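Local coordinates for protein coenzyme A transferase (PDB 3QLI) that probably transfers coenzyme A between acyl-CoA thioesters and carboxylates such as acetate, at residues V187-A192 against P310-P316; I261-N267 against S291-M297. One frame throughout, in Å; residues are numbered along the deposited sequence.

Contact 1: residues V187-A192 against P310-P316; sequences VQGEAA and PAIFSRP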
ATOM      1  N   VAL A 187     -17.063  26.035   7.529  1.00 17.16           N
ATOM      2  CA  VAL A 187     -16.030  25.237   8.179  1.00 17.39           C
ATOM      3  C   VAL A 187     -14.646  25.802   7.914  1.00 17.08           C
ATOM      4  O   VAL A 187     -14.344  26.180   6.789  1.00 17.94           O
ATOM      5  CB  VAL A 187     -16.110  23.780   7.690  1.00 16.56           C
ATOM      6  CG1 VAL A 187     -14.904  22.983   8.170  1.00 16.75           C
ATOM      7  CG2 VAL A 187     -17.424  23.150   8.170  1.00 15.31           C
ATOM      8  N   GLN A 188     -13.813  25.877   8.951  1.00 15.19           N
ATOM      9  CA  GLN A 188     -12.434  26.327   8.782  1.00 18.56           C
ATOM     10  C   GLN A 188     -11.568  25.160   8.332  1.00 15.69           C
ATOM     11  O   GLN A 188     -11.762  24.016   8.766  1.00 14.74           O
ATOM     12  CB  GLN A 188     -11.880  26.897  10.097  1.00 20.63           C
ATOM     13  CG  GLN A 188     -12.616  28.157  10.566  1.00 22.73           C
ATOM     14  CD  GLN A 188     -12.240  28.583  11.981  1.00 26.88           C
ATOM     15  OE1 GLN A 188     -11.259  28.101  12.554  1.00 24.95           O
ATOM     16  NE2 GLN A 188     -13.035  29.489  12.553  1.00 26.71           N
ATOM     17  N   GLY A 189     -10.602  25.444   7.474  1.00 16.49           N
ATOM     18  CA  GLY A 189      -9.715  24.391   7.020  1.00 17.42           C
ATOM     19  C   GLY A 189      -8.725  24.852   5.981  1.00 18.41           C
ATOM     20  O   GLY A 189      -8.773  25.993   5.519  1.00 15.55           O
ATOM     21  N   GLU A 190      -7.827  23.951   5.605  1.00 14.94           N
ATOM     22  CA  GLU A 190      -6.826  24.275   4.603  1.00 16.91           C
ATOM     23  C   GLU A 190      -7.487  24.304   3.242  1.00 18.64           C
ATOM     24  O   GLU A 190      -7.995  23.270   2.779  1.00 14.62           O
ATOM     25  CB  GLU A 190      -5.697  23.249   4.600  1.00 17.52           C
ATOM     26  CG  GLU A 190      -4.726  23.470   3.443  1.00 13.12           C
ATOM     27  CD  GLU A 190      -3.601  22.457   3.395  1.00 22.33           C
ATOM     28  OE1 GLU A 190      -3.664  21.424   4.107  1.00 20.14           O
ATOM     29  OE2 GLU A 190      -2.643  22.703   2.634  1.00 24.86           O
ATOM     30  N   ALA A 191      -7.488  25.489   2.625  1.00 16.29           N
ATOM     31  CA  ALA A 191      -8.105  25.705   1.319  1.00 16.04           C
ATOM     32  C   ALA A 191      -9.609  25.428   1.355  1.00 15.68           C
ATOM     33  O   ALA A 191     -10.239  25.192   0.312  1.00 16.39           O
ATOM     34  CB  ALA A 191      -7.410  24.849   0.246  1.00 17.37           C
ATOM     35  N   ALA A 192     -10.192  25.467   2.549  1.00 12.97           N
ATOM     36  CA  ALA A 192     -11.633  25.230   2.690  1.00 14.27           C
ATOM     37  C   ALA A 192     -12.434  26.446   2.245  1.00 15.53           C
ATOM     38  O   ALA A 192     -13.580  26.318   1.838  1.00 15.29           O
ATOM     39  CB  ALA A 192     -11.993  24.861   4.121  1.00 13.27           C
ATOM     40  N   PRO A 310     -13.910  26.662  16.034  1.00 18.47           N
ATOM     41  CA  PRO A 310     -12.487  27.018  15.943  1.00 21.48           C
ATOM     42  C   PRO A 310     -11.545  25.856  16.231  1.00 20.68           C
ATOM     43  O   PRO A 310     -10.328  26.007  16.065  1.00 20.24           O
ATOM     44  CB  PRO A 310     -12.311  28.089  17.037  1.00 25.23           C
ATOM     45  CG  PRO A 310     -13.696  28.383  17.562  1.00 23.99           C
ATOM     46  CD  PRO A 310     -14.545  27.213  17.242  1.00 21.90           C
ATOM     47  N   ALA A 311     -12.090  24.725  16.671  1.00 16.91           N
ATOM     48  CA  ALA A 311     -11.263  23.559  16.982  1.00 17.97           C
ATOM     49  C   ALA A 311     -11.493  22.387  16.035  1.00 18.01           C
ATOM     50  O   ALA A 311     -11.074  21.266  16.314  1.00 18.10           O
ATOM     51  CB  ALA A 311     -11.454  23.118  18.435  1.00 20.38           C
ATOM     52  N   ILE A 312     -12.170  22.643  14.919  1.00 16.90           N
ATOM     53  CA  ILE A 312     -12.341  21.626  13.885  1.00 17.75           C
ATOM     54  C   ILE A 312     -11.736  22.210  12.616  1.00 22.40           C
ATOM     55  O   ILE A 312     -11.987  23.372  12.277  1.00 23.21           O
ATOM     56  CB  ILE A 312     -13.837  21.232  13.698  1.00 22.16           C
ATOM     57  CG1 ILE A 312     -14.383  20.601  14.981  1.00 17.17           C
ATOM     58  CG2 ILE A 312     -14.025  20.241  12.538  1.00 22.20           C
ATOM     59  CD1 ILE A 312     -15.891  20.364  14.976  1.00 21.33           C
ATOM     60  N   PHE A 313     -10.908  21.429  11.927  1.00 16.40           N
ATOM     61  CA  PHE A 313     -10.141  21.981  10.812  1.00 14.39           C
ATOM     62  C   PHE A 313     -10.046  20.973   9.681  1.00 16.33           C
ATOM     63  O   PHE A 313      -9.312  20.000   9.793  1.00 14.35           O
ATOM     64  CB  PHE A 313      -8.736  22.366  11.307  1.00 16.70           C
ATOM     65  CG  PHE A 313      -7.968  23.251  10.362  1.00 17.62           C
ATOM     66  CD1 PHE A 313      -8.263  24.602  10.263  1.00 19.55           C
ATOM     67  CD2 PHE A 313      -6.918  22.748   9.618  1.00 18.89           C
ATOM     68  CE1 PHE A 313      -7.547  25.425   9.407  1.00 20.18           C
ATOM     69  CE2 PHE A 313      -6.193  23.561   8.770  1.00 20.96           C
ATOM     70  CZ  PHE A 313      -6.511  24.903   8.656  1.00 20.35           C
ATOM     71  N   SER A 314     -10.781  21.191   8.591  1.00 15.37           N
ATOM     72  CA  SER A 314     -10.706  20.254   7.478  1.00 14.82           C
ATOM     73  C   SER A 314      -9.397  20.429   6.710  1.00 13.05           C
ATOM     74  O   SER A 314      -8.853  21.537   6.599  1.00 13.10           O
ATOM     75  CB  SER A 314     -11.901  20.407   6.536  1.00 13.75           C
ATOM     76  OG  SER A 314     -11.825  21.632   5.846  1.00 13.57           O
ATOM     77  N   ARG A 315      -8.886  19.321   6.188  1.00 13.89           N
ATOM     78  CA  ARG A 315      -7.707  19.372   5.330  1.00 14.26           C
ATOM     79  C   ARG A 315      -7.881  18.441   4.131  1.00 13.16           C
ATOM     80  O   ARG A 315      -8.693  17.513   4.169  1.00 11.15           O
ATOM     81  CB  ARG A 315      -6.445  19.055   6.145  1.00 15.24           C
ATOM     82  CG  ARG A 315      -6.254  20.047   7.304  1.00 16.53           C
ATOM     83  CD  ARG A 315      -4.839  20.037   7.885  1.00 21.66           C
ATOM     84  NE  ARG A 315      -3.843  20.449   6.905  1.00 19.65           N
ATOM     85  CZ  ARG A 315      -2.582  20.765   7.196  1.00 24.12           C
ATOM     86  NH1 ARG A 315      -2.162  20.727   8.455  1.00 24.66           N
ATOM     87  NH2 ARG A 315      -1.742  21.130   6.224  1.00 20.24           N
ATOM     88  N   PRO A 316      -7.144  18.701   3.044  1.00 13.16           N
ATOM     89  CA  PRO A 316      -7.322  17.906   1.820  1.00 13.12           C
ATOM     90  C   PRO A 316      -6.900  16.458   1.988  1.00 14.95           C
ATOM     91  O   PRO A 316      -6.075  16.153   2.849  1.00 12.26           O
ATOM     92  CB  PRO A 316      -6.403  18.601   0.800  1.00 13.95           C
ATOM     93  CG  PRO A 316      -5.495  19.486   1.608  1.00 15.55           C
ATOM     94  CD  PRO A 316      -6.277  19.869   2.828  1.00 14.22           C
TER
HETATM   95  O   HOH W   1     -14.615  24.831  11.448  1.00 19.28           O
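A salt bridge marks one end of this contact. Glu190 OE1 accepts from both Arg315 NE (3.0 Å) and Arg315 NH2 (2.9 Å), lying near the guanidinium plane at its edge. Arg315 also forms a salt bridge through NH1 with Asp287, so its charge is shared. Two backbone hydrogen bonds follow: Ser314 N to Gln188 O (3.0 Å, 152°) and Glu190 N to Ser314 O (2.8 Å, 148°). Bonding on both sides of Gly189 by the two polar groups of Ser314 is the pattern of a single parallel bridge, with Gly189 CA and Ser314 CA 4.3 Å apart. One water extends the polar link, donating to Ile312 O (3.1 Å) and accepting from Gln188 N (2.8 Å).

The packing turns on Gly189. Its CA lies over the face of the Phe313 ring, 3.5 Å from the centroid and 17° off the normal, a CH-pi contact. An ideal CB here would fall 2.1 Å from Ser314 OG, so the close approach depends on the missing side chain. Ser314 OG, hydrogen-bonded to Asn163, also meets Ala192 CB at 3.7 Å, while Pro316 CD rests 3.3 Å from Glu190 OE1.

The bridged Gly189 also opens a type II turn that ends at Ala192, closed by a weak Ala192 N to Gly189 O bond (3.3 Å). The arrangement is a single parallel bridge added to a strand whose other partner is 291-293, and it joins a loop of the N-terminal family region to a short strand of the C-terminal one.

Contact 2: residues I261-N267 against S291-M297; sequences IHTEVLN and SVFTFAM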
ATOM      1  N   ILE A 261      -8.177  13.829  17.225  1.00 13.66           N
ATOM      2  CA  ILE A 261      -8.851  13.333  16.031  1.00 13.43           C
ATOM      3  C   ILE A 261      -8.038  13.660  14.785  1.00 12.87           C
ATOM      4  O   ILE A 261      -7.660  14.810  14.565  1.00 13.81           O
ATOM      5  CB  ILE A 261     -10.263  13.953  15.867  1.00 12.77           C
ATOM      6  CG1 ILE A 261     -11.230  13.406  16.927  1.00 15.50           C
ATOM      7  CG2 ILE A 261     -10.822  13.673  14.456  1.00 12.63           C
ATOM      8  CD1 ILE A 261     -12.587  14.094  16.912  1.00 15.68           C
ATOM      9  N   HIS A 262      -7.746  12.631  13.997  1.00 12.50           N
ATOM     10  CA  HIS A 262      -7.228  12.798  12.640  1.00 11.79           C
ATOM     11  C   HIS A 262      -7.841  11.672  11.833  1.00 11.56           C
ATOM     12  O   HIS A 262      -7.350  10.527  11.841  1.00 11.56           O
ATOM     13  CB  HIS A 262      -5.697  12.712  12.617  1.00 13.38           C
ATOM     14  CG  HIS A 262      -5.106  12.846  11.244  1.00 13.38           C
ATOM     15  ND1 HIS A 262      -4.403  13.961  10.836  1.00 13.75           N
ATOM     16  CD2 HIS A 262      -5.122  12.004  10.182  1.00 11.05           C
ATOM     17  CE1 HIS A 262      -4.003  13.794   9.586  1.00 15.18           C
ATOM     18  NE2 HIS A 262      -4.418  12.608   9.169  1.00 13.48           N
ATOM     19  N   THR A 263      -8.934  11.995  11.152  1.00 13.32           N
ATOM     20  CA  THR A 263      -9.803  10.983  10.593  1.00 11.60           C
ATOM     21  C   THR A 263     -10.074  11.332   9.137  1.00 13.77           C
ATOM     22  O   THR A 263      -9.946  12.494   8.742  1.00 12.29           O
ATOM     23  CB  THR A 263     -11.110  10.933  11.402  1.00 12.66           C
ATOM     24  OG1 THR A 263     -11.897   9.809  10.986  1.00 14.26           O
ATOM     25  CG2 THR A 263     -11.904  12.252  11.246  1.00 11.01           C
ATOM     26  N   GLU A 264     -10.413  10.335   8.326  1.00 12.10           N
ATOM     27  CA  GLU A 264     -10.830  10.635   6.958  1.00 12.55           C
ATOM     28  C   GLU A 264     -12.227  11.239   6.988  1.00 12.25           C
ATOM     29  O   GLU A 264     -12.422  12.386   6.589  1.00 14.01           O
ATOM     30  CB  GLU A 264     -10.809   9.385   6.087  1.00 12.90           C
ATOM     31  CG  GLU A 264     -11.187   9.652   4.615  1.00 13.99           C
ATOM     32  CD  GLU A 264     -11.482   8.358   3.872  1.00 13.96           C
ATOM     33  OE1 GLU A 264     -10.580   7.503   3.784  1.00 16.24           O
ATOM     34  OE2 GLU A 264     -12.624   8.197   3.396  1.00 17.42           O
ATOM     35  N   VAL A 265     -13.199  10.471   7.468  1.00 10.30           N
ATOM     36  CA  VAL A 265     -14.557  10.989   7.614  1.00 16.28           C
ATOM     37  C   VAL A 265     -14.850  11.405   9.064  1.00 13.76           C
ATOM     38  O   VAL A 265     -14.562  10.665  10.018  1.00 15.86           O
ATOM     39  CB  VAL A 265     -15.635   9.967   7.143  1.00 16.07           C
ATOM     40  CG1 VAL A 265     -15.647   8.768   8.042  1.00 26.17           C
ATOM     41  CG2 VAL A 265     -17.031  10.605   7.135  1.00 17.90           C
ATOM     42  N   LEU A 266     -15.424  12.593   9.220  1.00 13.90           N
ATOM     43  CA  LEU A 266     -15.890  13.046  10.532  1.00 14.97           C
ATOM     44  C   LEU A 266     -17.347  12.614  10.698  1.00 17.84           C
ATOM     45  O   LEU A 266     -18.188  12.911   9.839  1.00 14.76           O
ATOM     46  CB  LEU A 266     -15.778  14.559  10.672  1.00 13.59           C
ATOM     47  CG  LEU A 266     -16.108  15.181  12.038  1.00 14.42           C
ATOM     48  CD1 LEU A 266     -15.102  14.725  13.100  1.00 15.49           C
ATOM     49  CD2 LEU A 266     -16.101  16.715  11.941  1.00 17.40           C
ATOM     50  N   ASN A 267     -17.623  11.891  11.782  1.00 15.58           N
ATOM     51  CA  ASN A 267     -18.940  11.295  12.027  1.00 17.74           C
ATOM     52  C   ASN A 267     -19.557  11.807  13.331  1.00 17.76           C
ATOM     53  O   ASN A 267     -18.870  12.425  14.152  1.00 16.65           O
ATOM     54  CB  ASN A 267     -18.845   9.762  12.058  1.00 19.53           C
ATOM     55  CG  ASN A 267     -18.025   9.251  13.234  1.00 24.90           C
ATOM     56  OD1 ASN A 267     -17.530  10.028  14.045  1.00 28.70           O
ATOM     57  ND2 ASN A 267     -17.891   7.930  13.339  1.00 36.52           N
ATOM     58  N   SER A 291      -9.267  19.203  15.565  1.00 13.69           N
ATOM     59  CA  SER A 291      -9.695  17.922  15.020  1.00 15.12           C
ATOM     60  C   SER A 291      -9.643  18.009  13.498  1.00 14.67           C
ATOM     61  O   SER A 291     -10.277  18.880  12.897  1.00 14.96           O
ATOM     62  CB  SER A 291     -11.121  17.585  15.472  1.00 16.67           C
ATOM     63  OG  SER A 291     -11.191  17.371  16.872  1.00 15.43           O
ATOM     64  N   VAL A 292      -8.872  17.117  12.884  1.00 13.46           N
ATOM     65  CA  VAL A 292      -8.663  17.138  11.428  1.00 13.06           C
ATOM     66  C   VAL A 292      -9.486  16.053  10.746  1.00 11.87           C
ATOM     67  O   VAL A 292      -9.557  14.915  11.246  1.00 11.38           O
ATOM     68  CB  VAL A 292      -7.159  16.959  11.092  1.00 14.65           C
ATOM     69  CG1 VAL A 292      -6.952  16.672   9.615  1.00 14.56           C
ATOM     70  CG2 VAL A 292      -6.374  18.205  11.516  1.00 15.19           C
ATOM     71  N   PHE A 293     -10.117  16.411   9.618  1.00 11.57           N
ATOM     72  CA  PHE A 293     -10.910  15.476   8.819  1.00 13.22           C
ATOM     73  C   PHE A 293     -10.873  15.930   7.357  1.00 11.26           C
ATOM     74  O   PHE A 293     -10.504  17.070   7.075  1.00 12.79           O
ATOM     75  CB  PHE A 293     -12.366  15.419   9.307  1.00 13.38           C
ATOM     76  CG  PHE A 293     -13.166  16.671   8.994  1.00 15.57           C
ATOM     77  CD1 PHE A 293     -14.081  16.687   7.949  1.00 15.22           C
ATOM     78  CD2 PHE A 293     -12.979  17.839   9.740  1.00 17.61           C
ATOM     79  CE1 PHE A 293     -14.813  17.833   7.648  1.00 17.15           C
ATOM     80  CE2 PHE A 293     -13.705  18.997   9.452  1.00 16.10           C
ATOM     81  CZ  PHE A 293     -14.625  18.996   8.405  1.00 16.52           C
ATOM     82  N   THR A 294     -11.239  15.051   6.429  1.00 10.80           N
ATOM     83  CA  THR A 294     -11.242  15.446   5.018  1.00 10.84           C
ATOM     84  C   THR A 294     -12.645  15.579   4.404  1.00 13.97           C
ATOM     85  O   THR A 294     -12.840  16.370   3.487  1.00 14.14           O
ATOM     86  CB  THR A 294     -10.314  14.564   4.144  1.00 11.23           C
ATOM     87  OG1 THR A 294      -9.858  15.330   3.024  1.00 12.16           O
ATOM     88  CG2 THR A 294     -11.014  13.292   3.654  1.00 11.76           C
ATOM     89  N   PHE A 295     -13.615  14.824   4.910  1.00 12.10           N
ATOM     90  CA  PHE A 295     -15.024  15.122   4.629  1.00 12.22           C
ATOM     91  C   PHE A 295     -15.908  14.617   5.781  1.00 13.23           C
ATOM     92  O   PHE A 295     -15.477  13.780   6.591  1.00 12.49           O
ATOM     93  CB  PHE A 295     -15.457  14.614   3.233  1.00 11.95           C
ATOM     94  CG  PHE A 295     -15.765  13.134   3.169  1.00 15.04           C
ATOM     95  CD1 PHE A 295     -17.084  12.691   3.153  1.00 17.57           C
ATOM     96  CD2 PHE A 295     -14.745  12.192   3.111  1.00 16.81           C
ATOM     97  CE1 PHE A 295     -17.386  11.337   3.091  1.00 14.61           C
ATOM     98  CE2 PHE A 295     -15.035  10.832   3.039  1.00 15.12           C
ATOM     99  CZ  PHE A 295     -16.355  10.403   3.026  1.00 17.74           C
ATOM    100  N   ALA A 296     -17.122  15.156   5.877  1.00 13.21           N
ATOM    101  CA  ALA A 296     -18.004  14.855   7.005  1.00 13.33           C
ATOM    102  C   ALA A 296     -19.338  14.294   6.536  1.00 14.78           C
ATOM    103  O   ALA A 296     -19.887  14.751   5.540  1.00 15.29           O
ATOM    104  CB  ALA A 296     -18.241  16.104   7.821  1.00 13.87           C
ATOM    105  N   MET A 297     -19.863  13.324   7.281  1.00 13.59           N
ATOM    106  CA  MET A 297     -21.187  12.754   7.011  1.00 16.96           C
ATOM    107  C   MET A 297     -21.875  12.575   8.346  1.00 16.52           C
ATOM    108  O   MET A 297     -21.232  12.220   9.312  1.00 17.13           O
ATOM    109  CB  MET A 297     -21.064  11.385   6.326  1.00 18.99           C
ATOM    110  CG  MET A 297     -20.441  11.438   4.919  1.00 22.98           C
ATOM    111  SD  MET A 297     -20.614   9.876   4.017  1.00 25.91           S
ATOM    112  CE  MET A 297     -19.456   8.827   4.850  1.00 18.78           C
TER
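Side chains alternate across the parallel pair 265-266 and 295-296, with Val265 and Leu266 as the bumps. On one face, Val265 CG2 sits over the Phe295 ring, 4.1 Å from Phe295 CE1, with the methionine end beside it, Met297 CE being 3.8 Å from Val265 CG2. On the other, Leu266 CB lies 3.8 Å from Phe293 CG and 4.1 Å from Ala296 CB; Leu266 CD2 lies over the Phe293 ring face, a CH-pi contact 4.1 Å from its centroid and 14° off the normal. The short Ala296 side chain leaves room for this leucine.

Backbone bonds hold the register. Leu266 N to Phe295 O (2.9 Å) and Met297 N to Leu266 O (3.1 Å) flank Ala296, while Val292 N to Ile261 O (3.1 Å) and Thr263 N to Val292 O (3.0 Å) make a separate bridge at His262. Between them, Glu264 O accepts from both Thr294 N (2.9 Å) and Phe295 N (3.2 Å). Glu264, the covalent coenzyme A site in a structure of this protein but unliganded here, packs CG on Thr294 CG2 (3.8 Å); its OE1 bonds Asn321, and OE2 meets the Phe295 ring edge 3.6 Å from CE2.

The two segments are largely buried: helix 268-276 packs on Ile261, Leu266 and Ser291, helix 317-320 on His262, Val292 and Thr294, and strand 312-314 on Leu266 and Phe293.

How the contacts relate
The centres of the two contacts are 10 Å apart, and the segments 291-297 and 310-316 join them directly: Phe313 N lies 2.8 Å from Ser291 O and Arg315 O 2.7 Å from Thr294 OG1, both probable hydrogen bonds, with Ile312 CG2 packed 3.3 Å from Phe293 CE2. Strand 312-314 thus has 187-192 bridged to it and 291-293 as its sheet neighbour. Contact 2 carries Glu264, to which coenzyme A is bound covalently in a structure of this protein, though not in this model; an acetate ion, probably from crystallisation, lies about 3 Å from its side chain. Contact 1 stands farther off, the Arg315 and Glu264 side chains being about 11 Å apart.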